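Local coordinates for beta-galactosidase BgaB (Bifidobacterium adolescentis, PDB 5VYM) that hydrolyses terminal non-reducing beta-D-galactose residues, preferring Gal(beta1-4)Gal and oligosaccharides that contain it, and is represented here by its trimerisation domain, at the interface of chains A and B. Numbering follows the deposited sequence. Chains: chain A/B, Beta-galactosidase BgaB.

The interface of chains A and B. Residues chain A 38, 41-42, 45, 91; chain B 208, 217, 220-221, 225.
Helix 31-44 of chain A, with A:Ala45 just past its end and A:Val91 of strand 89-93, packs against helix 214-225 and B:Val208 of strand 203-208 in chain B. The contact is apolar: no nitrogen or oxygen of one chain comes within bonding reach of the other, and 294 Å² of protein surface is hidden here. A:Trp38 gives up the most, 77 Å². The side chain of B:Leu217 meets its indole at about a right angle and spreads both methyls over one face, CD1 at 3.8 Å from the centroid of the six-membered ring of A:Trp38 and CD2 at 3.7 Å from that of its five-membered ring. The branch of the same leucine also rests on A:Ala41, whose CB lies 3.7 Å from CG of B:Leu217. One helical turn on, B:Val221 lies across the seam where the rings of A:Trp38 and A:Phe42 meet. Its CG1, anti to the backbone N (chi1 172°), sits over one face of the A:Phe42 ring, displaced toward the rim near CD1 and CE1, and it also reaches CB of A:Ala45 at 3.7 Å. Its CG2 touches both rings, 3.9 Å from CZ3 of A:Trp38 and 4.0 Å from CE2 of A:Phe42. At the end of the helix, B:Leu225 lays CB against the tip of the phenylalanine, while its CD1 bridges CG2 of A:Val91, approached tip to tip, and the indole rim at CZ3 of A:Trp38, 3.9 Å from each. CG2 of B:Val208 extends the patch, meeting CG1 of A:Val91 at 3.9 Å. The interface is two-fold symmetric, so the patch recurs with the chains exchanged. Such a contact differs from the three-fold one of a cyclic trimer but could occur within the tetramer also reported for the enzyme; in this assembly it joins two trimerisation domains through apolar packing.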
# COMPACT_ATOMS: atom_id res chain seq x y z
N TRP A 38 -5.60 5.93 -26.29
CA TRP A 38 -5.82 6.93 -25.24
C TRP A 38 -5.51 8.33 -25.74
O TRP A 38 -6.16 9.30 -25.33
CB TRP A 38 -4.97 6.61 -24.01
CG TRP A 38 -5.63 5.67 -23.04
CD1 TRP A 38 -5.46 4.32 -22.96
CD2 TRP A 38 -6.56 6.03 -22.00
NE1 TRP A 38 -6.23 3.81 -21.93
CE2 TRP A 38 -6.91 4.84 -21.33
CE3 TRP A 38 -7.12 7.23 -21.58
CZ2 TRP A 38 -7.80 4.82 -20.26
CZ3 TRP A 38 -8.01 7.21 -20.52
CH2 TRP A 38 -8.34 6.01 -19.87
N ALA A 41 -8.43 9.38 -27.82
CA ALA A 41 -9.57 9.65 -26.96
C ALA A 41 -9.49 11.05 -26.35
O ALA A 41 -10.47 11.80 -26.36
CB ALA A 41 -9.66 8.59 -25.86
N PHE A 42 -8.32 11.41 -25.81
CA PHE A 42 -8.15 12.74 -25.25
C PHE A 42 -8.23 13.82 -26.32
O PHE A 42 -8.69 14.94 -26.04
CB PHE A 42 -6.82 12.83 -24.50
CG PHE A 42 -6.89 12.37 -23.07
CD1 PHE A 42 -7.28 13.25 -22.07
CD2 PHE A 42 -6.58 11.07 -22.72
CE1 PHE A 42 -7.35 12.84 -20.76
CE2 PHE A 42 -6.65 10.66 -21.41
CZ PHE A 42 -7.03 11.54 -20.42
N ALA A 45 -11.91 14.27 -27.23
CA ALA A 45 -12.62 14.81 -26.08
C ALA A 45 -12.32 16.29 -25.84
O ALA A 45 -12.90 16.88 -24.93
CB ALA A 45 -12.28 14.01 -24.82
N VAL A 91 -4.23 7.34 -13.70
CA VAL A 91 -5.16 6.43 -14.36
C VAL A 91 -4.37 5.19 -14.77
O VAL A 91 -3.39 5.29 -15.51
CB VAL A 91 -5.84 7.08 -15.57
CG1 VAL A 91 -6.79 6.10 -16.25
CG2 VAL A 91 -6.58 8.34 -15.15
N VAL B 208 -9.02 1.31 -14.78
CA VAL B 208 -9.79 0.97 -15.97
C VAL B 208 -9.52 -0.50 -16.26
O VAL B 208 -8.46 -0.85 -16.79
CB VAL B 208 -9.43 1.86 -17.16
CG1 VAL B 208 -10.33 1.55 -18.35
CG2 VAL B 208 -9.54 3.34 -16.78
N LEU B 217 -13.91 5.01 -25.32
CA LEU B 217 -12.89 5.61 -24.46
C LEU B 217 -13.01 7.12 -24.43
O LEU B 217 -12.67 7.75 -23.42
CB LEU B 217 -11.50 5.19 -24.94
CG LEU B 217 -10.33 5.45 -23.99
CD1 LEU B 217 -10.57 4.77 -22.65
CD2 LEU B 217 -9.04 4.95 -24.62
N LEU B 220 -15.51 7.97 -21.76
CA LEU B 220 -14.92 7.92 -20.42
C LEU B 220 -14.11 9.18 -20.13
O LEU B 220 -14.23 9.77 -19.05
CB LEU B 220 -14.04 6.67 -20.30
CG LEU B 220 -13.52 6.22 -18.93
CD1 LEU B 220 -13.22 4.73 -18.96
CD2 LEU B 220 -12.28 7.00 -18.51
N VAL B 221 -13.29 9.60 -21.09
CA VAL B 221 -12.44 10.77 -20.88
C VAL B 221 -13.28 12.02 -20.68
O VAL B 221 -13.05 12.81 -19.75
CB VAL B 221 -11.45 10.94 -22.05
CG1 VAL B 221 -10.71 12.26 -21.93
CG2 VAL B 221 -10.48 9.78 -22.10
N LEU B 225 -12.28 12.69 -17.17
CA LEU B 225 -10.88 13.10 -17.28
C LEU B 225 -10.66 14.31 -18.18
O LEU B 225 -9.51 14.61 -18.52
CB LEU B 225 -10.03 11.93 -17.80
CG LEU B 225 -10.15 10.61 -17.03
CD1 LEU B 225 -9.29 9.54 -17.67
CD2 LEU B 225 -9.78 10.81 -15.56